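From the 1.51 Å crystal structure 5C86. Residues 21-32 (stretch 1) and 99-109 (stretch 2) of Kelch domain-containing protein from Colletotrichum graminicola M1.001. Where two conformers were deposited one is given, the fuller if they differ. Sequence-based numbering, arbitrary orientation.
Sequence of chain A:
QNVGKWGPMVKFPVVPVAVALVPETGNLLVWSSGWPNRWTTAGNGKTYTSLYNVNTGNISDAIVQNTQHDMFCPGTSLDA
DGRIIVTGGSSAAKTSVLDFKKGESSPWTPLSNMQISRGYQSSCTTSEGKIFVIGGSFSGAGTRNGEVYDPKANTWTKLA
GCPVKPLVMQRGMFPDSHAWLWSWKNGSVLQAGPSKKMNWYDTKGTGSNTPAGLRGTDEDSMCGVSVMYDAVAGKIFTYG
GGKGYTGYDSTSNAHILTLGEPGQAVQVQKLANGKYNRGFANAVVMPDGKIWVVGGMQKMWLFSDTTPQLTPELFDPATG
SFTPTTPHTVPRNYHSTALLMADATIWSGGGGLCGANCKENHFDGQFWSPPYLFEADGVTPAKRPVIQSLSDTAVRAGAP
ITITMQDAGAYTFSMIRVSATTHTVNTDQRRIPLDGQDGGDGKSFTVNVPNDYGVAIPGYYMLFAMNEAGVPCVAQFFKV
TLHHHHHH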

ATOM      1  N   LEU A  21      -5.981  -5.679  -3.571  1.00 12.79           N
ATOM      2  CA  LEU A  21      -7.377  -5.408  -3.977  1.00 13.60           C
ATOM      3  C   LEU A  21      -7.459  -5.653  -5.448  1.00 15.21           C
ATOM      4  O   LEU A  21      -6.666  -5.152  -6.223  1.00 14.27           O
ATOM      5  CB  LEU A  21      -7.763  -3.955  -3.651  1.00 15.37           C
ATOM      6  CG  LEU A  21      -9.208  -3.627  -3.978  1.00 15.83           C
ATOM      7  CD1 LEU A  21     -10.095  -4.245  -2.984  1.00 17.84           C
ATOM      8  CD2 LEU A  21      -9.397  -2.144  -3.916  1.00 17.36           C
ATOM      9  N   VAL A  22      -8.421  -6.492  -5.881  1.00 15.73           N
ATOM     10  CA  VAL A  22      -8.540  -6.836  -7.280  1.00 17.53           C
ATOM     11  C   VAL A  22      -9.308  -5.684  -8.031  1.00 14.56           C
ATOM     12  O   VAL A  22     -10.425  -5.329  -7.647  1.00 16.54           O
ATOM     13  CB  VAL A  22      -9.317  -8.149  -7.404  1.00 18.88           C
ATOM     14  CG1 VAL A  22      -9.489  -8.504  -8.858  1.00 21.14           C
ATOM     15  CG2 VAL A  22      -8.599  -9.291  -6.614  1.00 20.42           C
ATOM     16  N   PRO A  23      -8.683  -5.138  -9.051  1.00 15.84           N
ATOM     17  CA  PRO A  23      -9.439  -4.117  -9.804  1.00 19.28           C
ATOM     18  C   PRO A  23     -10.777  -4.584 -10.327  1.00 20.00           C
ATOM     19  O   PRO A  23     -10.974  -5.756 -10.611  1.00 19.95           O
ATOM     20  CB  PRO A  23      -8.518  -3.781 -10.939  1.00 17.82           C
ATOM     21  CG  PRO A  23      -7.144  -4.057 -10.487  1.00 17.99           C
ATOM     22  CD  PRO A  23      -7.344  -5.271  -9.580  1.00 17.66           C
ATOM     23  N   GLU A  24     -11.734  -3.652 -10.374  0.64 18.62           N
ATOM     24  CA  GLU A  24     -13.070  -3.791 -10.984  0.64 20.60           C
ATOM     25  C   GLU A  24     -14.002  -4.552 -10.102  0.64 17.52           C
ATOM     26  O   GLU A  24     -15.091  -4.087  -9.819  0.64 21.95           O
ATOM     27  CB  GLU A  24     -13.057  -4.414 -12.398  0.64 23.03           C
ATOM     28  CG  GLU A  24     -12.750  -3.432 -13.476  0.64 24.74           C
ATOM     29  CD  GLU A  24     -12.653  -4.073 -14.833  0.64 27.64           C
ATOM     30  OE1 GLU A  24     -13.139  -5.237 -15.032  0.64 23.88           O
ATOM     31  OE2 GLU A  24     -11.993  -3.408 -15.656  0.64 29.35           O
ATOM     32  N   THR A  25     -13.574  -5.711  -9.589  1.00 19.13           N
ATOM     33  CA  THR A  25     -14.471  -6.437  -8.635  1.00 20.36           C
ATOM     34  C   THR A  25     -14.357  -5.919  -7.239  1.00 18.14           C
ATOM     35  O   THR A  25     -15.285  -5.947  -6.450  1.00 20.93           O
ATOM     36  CB  THR A  25     -14.194  -7.921  -8.585  1.00 21.73           C
ATOM     37  OG1 THR A  25     -12.830  -8.114  -8.199  1.00 19.94           O
ATOM     38  CG2 THR A  25     -14.420  -8.563  -9.944  1.00 26.78           C
ATOM     39  N   GLY A  26     -13.148  -5.451  -6.906  1.00 17.43           N
ATOM     40  CA  GLY A  26     -12.901  -5.138  -5.535  1.00 17.13           C
ATOM     41  C   GLY A  26     -12.796  -6.298  -4.544  1.00 16.65           C
ATOM     42  O   GLY A  26     -12.855  -6.099  -3.370  1.00 16.10           O
ATOM     43  N   ASN A  27     -12.656  -7.524  -5.059  1.00 16.21           N
ATOM     44  CA  ASN A  27     -12.441  -8.654  -4.183  1.00 15.07           C
ATOM     45  C   ASN A  27     -11.044  -8.514  -3.511  1.00 16.06           C
ATOM     46  O   ASN A  27     -10.157  -7.842  -4.006  1.00 15.45           O
ATOM     47  CB  ASN A  27     -12.674  -9.921  -5.013  1.00 16.67           C
ATOM     48  CG  ASN A  27     -14.135 -10.059  -5.407  1.00 14.71           C
ATOM     49  OD1 ASN A  27     -15.017  -9.652  -4.654  1.00 16.20           O
ATOM     50  ND2 ASN A  27     -14.380 -10.744  -6.516  1.00 20.31           N
ATOM     51  N   LEU A  28     -10.871  -9.239  -2.442  1.00 15.20           N
ATOM     52  CA  LEU A  28      -9.560  -9.212  -1.709  1.00 16.16           C
ATOM     53  C   LEU A  28      -8.828 -10.545  -1.929  1.00 15.95           C
ATOM     54  O   LEU A  28      -9.302 -11.619  -1.483  1.00 15.74           O
ATOM     55  CB  LEU A  28      -9.813  -9.035  -0.250  1.00 15.97           C
ATOM     56  CG  LEU A  28      -8.558  -8.785   0.641  1.00 18.08           C
ATOM     57  CD1 LEU A  28      -7.887  -7.415   0.341  1.00 18.22           C
ATOM     58  CD2 LEU A  28      -8.990  -8.936   2.076  1.00 20.30           C
ATOM     59  N   LEU A  29      -7.725 -10.420  -2.581  1.00 12.50           N
ATOM     60  CA  LEU A  29      -6.813 -11.567  -2.837  1.00 14.60           C
ATOM     61  C   LEU A  29      -5.730 -11.615  -1.774  1.00 16.57           C
ATOM     62  O   LEU A  29      -5.070 -10.598  -1.533  1.00 15.59           O
ATOM     63  CB  LEU A  29      -6.149 -11.511  -4.201  1.00 16.73           C
ATOM     64  CG  LEU A  29      -5.220 -12.638  -4.698  1.00 19.12           C
ATOM     65  CD1 LEU A  29      -6.000 -13.911  -4.860  1.00 20.86           C
ATOM     66  CD2 LEU A  29      -4.646 -12.244  -6.009  1.00 23.27           C
ATOM     67  N   VAL A  30      -5.565 -12.764  -1.133  1.00 14.64           N
ATOM     68  CA  VAL A  30      -4.549 -12.928  -0.103  1.00 13.94           C
ATOM     69  C   VAL A  30      -3.597 -14.080  -0.462  1.00 15.25           C
ATOM     70  O   VAL A  30      -4.027 -15.058  -1.122  1.00 15.82           O
ATOM     71  CB  VAL A  30      -5.144 -13.092   1.277  1.00 14.34           C
ATOM     72  CG1 VAL A  30      -6.283 -12.122   1.511  1.00 14.63           C
ATOM     73  CG2 VAL A  30      -5.613 -14.542   1.543  1.00 15.12           C
ATOM     74  N   TRP A  31      -2.370 -14.007   0.023  1.00 13.95           N
ATOM     75  CA  TRP A  31      -1.476 -15.160  -0.137  1.00 14.12           C
ATOM     76  C   TRP A  31      -0.488 -15.244   1.000  1.00 15.21           C
ATOM     77  O   TRP A  31      -0.196 -14.290   1.693  1.00 13.97           O
ATOM     78  CB  TRP A  31      -0.753 -15.187  -1.452  1.00 14.22           C
ATOM     79  CG  TRP A  31       0.316 -14.161  -1.746  1.00 14.52           C
ATOM     80  CD1 TRP A  31       1.632 -14.284  -1.464  1.00 15.52           C
ATOM     81  CD2 TRP A  31       0.159 -12.890  -2.403  1.00 14.49           C
ATOM     82  NE1 TRP A  31       2.335 -13.229  -1.933  1.00 14.39           N
ATOM     83  CE2 TRP A  31       1.441 -12.337  -2.494  1.00 14.03           C
ATOM     84  CE3 TRP A  31      -0.941 -12.172  -2.906  1.00 16.19           C
ATOM     85  CZ2 TRP A  31       1.710 -11.086  -3.083  1.00 17.02           C
ATOM     86  CZ3 TRP A  31      -0.690 -10.903  -3.506  1.00 16.75           C
ATOM     87  CH2 TRP A  31       0.635 -10.403  -3.613  1.00 15.70           C
ATOM     88  N   SER A  32       0.047 -16.466   1.223  1.00 15.00           N
ATOM     89  CA  SER A  32       1.033 -16.759   2.309  1.00 17.14           C
ATOM     90  C   SER A  32       2.351 -17.059   1.664  1.00 16.49           C
ATOM     91  O   SER A  32       3.272 -16.237   1.641  1.00 17.38           O
ATOM     92  CB  SER A  32       0.525 -17.870   3.200  1.00 17.45           C
ATOM     93  OG  SER A  32       0.102 -19.040   2.416  1.00 17.85           O
TER
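Stretch 2 (99-109) DFKKGESSPWT

Stretch 2 lies against the turn and strand of stretch 1 and runs the same way along it: F100 faces V22 (CA to CA 6.9 Å) and W108 faces W31 (12.1 Å between CA atoms). It is mostly loop, with a 3-10 segment at 100-102 and a type I turn from G103 to S106. The turn of stretch 1 is closed by V22 N to N27 O (2.9 Å) and G26 N to V22 O (2.8 Å). V22 points toward stretch 2, its CG1 3.9 Å from CB of F100 and 3.6 Å from OE2 of E104. P23 covers one face of the F100 ring, with CB 3.9 Å from the ring centroid, while E24 OE1 lies at the ring edge, 3.6 Å from F100 CE2. The carboxylate of E24 also forms a salt bridge with K101, OE2 to NZ 2.8 Å. T25 OG1 donates to E104 OE2 (2.9 Å) and accepts from N27 N (3.2 Å). N27 ND2 donates to the same E104 OE2 (2.9 Å), so one carboxylate oxygen ties two residues of the turn to stretch 2. In the strand 28-31, L28 points away, whereas L29 CD2 packs 4.1 Å from W108 CZ2. Last, W108 turns its edge toward the face of W31, six-membered ring centroids 5.7 Å apart and planes at 69°.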

ATOM      1  N   ASP A  99      -3.044 -11.143 -14.008  1.00 16.95           N
ATOM      2  CA  ASP A  99      -3.851 -10.188 -14.801  1.00 18.90           C
ATOM      3  C   ASP A  99      -5.297 -10.520 -14.548  1.00 21.65           C
ATOM      4  O   ASP A  99      -5.821 -11.581 -15.006  1.00 18.84           O
ATOM      5  CB  ASP A  99      -3.485 -10.251 -16.275  1.00 21.35           C
ATOM      6  CG  ASP A  99      -4.343  -9.307 -17.174  1.00 25.10           C
ATOM      7  OD1 ASP A  99      -5.248  -8.587 -16.694  1.00 21.48           O
ATOM      8  OD2 ASP A  99      -4.018  -9.303 -18.382  1.00 29.90           O
ATOM      9  N   PHE A 100      -5.992  -9.670 -13.805  1.00 21.45           N
ATOM     10  CA  PHE A 100      -7.329 -10.009 -13.313  1.00 22.02           C
ATOM     11  C   PHE A 100      -8.287 -10.224 -14.518  1.00 21.64           C
ATOM     12  O   PHE A 100      -9.290 -10.890 -14.367  1.00 23.75           O
ATOM     13  CB  PHE A 100      -7.880  -8.901 -12.378  1.00 23.40           C
ATOM     14  CG  PHE A 100      -8.170  -7.618 -13.085  1.00 23.57           C
ATOM     15  CD1 PHE A 100      -7.166  -6.715 -13.414  1.00 21.99           C
ATOM     16  CD2 PHE A 100      -9.455  -7.306 -13.461  1.00 27.49           C
ATOM     17  CE1 PHE A 100      -7.416  -5.567 -14.141  1.00 23.80           C
ATOM     18  CE2 PHE A 100      -9.736  -6.121 -14.115  1.00 23.39           C
ATOM     19  CZ  PHE A 100      -8.715  -5.255 -14.482  1.00 23.88           C
ATOM     20  N   LYS A 101      -7.952  -9.650 -15.662  1.00 21.63           N
ATOM     21  CA  LYS A 101      -8.800  -9.762 -16.856  1.00 23.55           C
ATOM     22  C   LYS A 101      -8.886 -11.225 -17.292  1.00 31.19           C
ATOM     23  O   LYS A 101      -9.919 -11.615 -17.861  1.00 31.63           O
ATOM     24  CB  LYS A 101      -8.289  -8.875 -18.025  1.00 24.85           C
ATOM     25  CG  LYS A 101      -8.657  -7.389 -17.863  1.00 24.11           C
ATOM     26  CD  LYS A 101     -10.177  -7.101 -17.546  1.00 25.60           C
ATOM     27  CE  LYS A 101     -10.585  -5.616 -17.771  1.00 28.55           C
ATOM     28  NZ  LYS A 101     -12.068  -5.302 -17.744  1.00 26.98           N
ATOM     29  N   LYS A 102      -7.838 -11.995 -17.010  0.56 28.56           N
ATOM     30  CA  LYS A 102      -7.821 -13.439 -17.306  0.56 29.36           C
ATOM     31  C   LYS A 102      -8.541 -14.291 -16.270  0.56 27.04           C
ATOM     32  O   LYS A 102      -8.621 -15.507 -16.465  0.56 29.37           O
ATOM     33  CB  LYS A 102      -6.397 -13.887 -17.565  0.56 27.66           C
ATOM     34  CG  LYS A 102      -5.744 -13.063 -18.680  0.56 31.13           C
ATOM     35  CD  LYS A 102      -4.367 -13.590 -19.071  0.56 31.94           C
ATOM     36  CE  LYS A 102      -3.566 -12.611 -19.915  0.56 34.10           C
ATOM     37  NZ  LYS A 102      -4.080 -12.524 -21.296  0.56 35.69           N
ATOM     38  N   GLY A 103      -9.073 -13.682 -15.199  1.00 25.19           N
ATOM     39  CA  GLY A 103      -9.797 -14.353 -14.151  1.00 24.02           C
ATOM     40  C   GLY A 103      -8.987 -14.185 -12.869  1.00 23.78           C
ATOM     41  O   GLY A 103      -7.777 -14.341 -12.855  1.00 22.97           O
ATOM     42  N   GLU A 104      -9.724 -13.922 -11.813  1.00 25.62           N
ATOM     43  CA  GLU A 104      -9.165 -13.658 -10.490  1.00 28.57           C
ATOM     44  C   GLU A 104      -8.493 -14.910  -9.892  1.00 27.28           C
ATOM     45  O   GLU A 104      -7.610 -14.762  -9.066  1.00 24.73           O
ATOM     46  CB  GLU A 104     -10.289 -13.325  -9.556  1.00 30.31           C
ATOM     47  CG  GLU A 104     -10.974 -12.052  -9.915  1.00 33.73           C
ATOM     48  CD  GLU A 104     -12.114 -11.877  -8.961  1.00 33.02           C
ATOM     49  OE1 GLU A 104     -13.013 -12.779  -8.873  1.00 48.09           O
ATOM     50  OE2 GLU A 104     -12.103 -10.895  -8.276  1.00 32.07           O
ATOM     51  N   SER A 105      -8.985 -16.111 -10.249  1.00 25.20           N
ATOM     52  CA  SER A 105      -8.442 -17.387  -9.814  1.00 25.73           C
ATOM     53  C   SER A 105      -7.599 -18.043 -10.899  1.00 23.89           C
ATOM     54  O   SER A 105      -7.114 -19.151 -10.704  1.00 24.96           O
ATOM     55  CB  SER A 105      -9.569 -18.297  -9.369  1.00 28.61           C
ATOM     56  OG  SER A 105     -10.329 -17.606  -8.383  1.00 32.78           O
ATOM     57  N   SER A 106      -7.334 -17.352 -12.001  1.00 22.58           N
ATOM     58  CA  SER A 106      -6.508 -17.882 -13.033  1.00 22.36           C
ATOM     59  C   SER A 106      -5.015 -17.985 -12.592  1.00 23.85           C
ATOM     60  O   SER A 106      -4.620 -17.394 -11.569  1.00 19.88           O
ATOM     61  CB  SER A 106      -6.713 -17.062 -14.303  1.00 24.51           C
ATOM     62  OG  SER A 106      -6.078 -15.766 -14.332  1.00 26.20           O
ATOM     63  N   PRO A 107      -4.165 -18.681 -13.374  1.00 22.37           N
ATOM     64  CA  PRO A 107      -2.781 -18.888 -12.917  1.00 23.00           C
ATOM     65  C   PRO A 107      -1.951 -17.611 -12.968  1.00 22.31           C
ATOM     66  O   PRO A 107      -2.052 -16.830 -13.915  1.00 22.23           O
ATOM     67  CB  PRO A 107      -2.233 -19.940 -13.896  1.00 25.66           C
ATOM     68  CG  PRO A 107      -3.494 -20.689 -14.379  1.00 25.10           C
ATOM     69  CD  PRO A 107      -4.525 -19.612 -14.493  1.00 25.89           C
ATOM     70  N   TRP A 108      -1.084 -17.445 -11.977  1.00 18.86           N
ATOM     71  CA  TRP A 108      -0.048 -16.432 -12.088  1.00 19.63           C
ATOM     72  C   TRP A 108       0.858 -16.883 -13.191  1.00 21.70           C
ATOM     73  O   TRP A 108       1.174 -18.106 -13.296  1.00 26.13           O
ATOM     74  CB  TRP A 108       0.745 -16.337 -10.790  1.00 19.41           C
ATOM     75  CG  TRP A 108      -0.061 -15.719  -9.640  1.00 17.19           C
ATOM     76  CD1 TRP A 108      -1.060 -16.238  -8.927  1.00 19.33           C
ATOM     77  CD2 TRP A 108       0.134 -14.361  -9.140  1.00 16.37           C
ATOM     78  NE1 TRP A 108      -1.529 -15.306  -7.985  1.00 18.71           N
ATOM     79  CE2 TRP A 108      -0.781 -14.172  -8.125  1.00 16.84           C
ATOM     80  CE3 TRP A 108       1.001 -13.353  -9.478  1.00 16.49           C
ATOM     81  CZ2 TRP A 108      -0.879 -12.956  -7.422  1.00 15.82           C
ATOM     82  CZ3 TRP A 108       0.938 -12.208  -8.797  1.00 17.65           C
ATOM     83  CH2 TRP A 108       0.005 -12.013  -7.793  1.00 15.83           C
ATOM     84  N   THR A 109       1.346 -16.003 -13.987  1.00 20.77           N
ATOM     85  CA  THR A 109       2.277 -16.405 -15.051  1.00 21.25           C
ATOM     86  C   THR A 109       3.642 -15.750 -14.924  1.00 24.05           C
ATOM     87  O   THR A 109       3.798 -14.698 -14.312  1.00 21.00           O
ATOM     88  CB  THR A 109       1.612 -16.096 -16.396  1.00 23.28           C
ATOM     89  OG1 THR A 109       1.493 -14.662 -16.587  1.00 22.76           O
ATOM     90  CG2 THR A 109       0.272 -16.803 -16.499  1.00 26.90           C
TER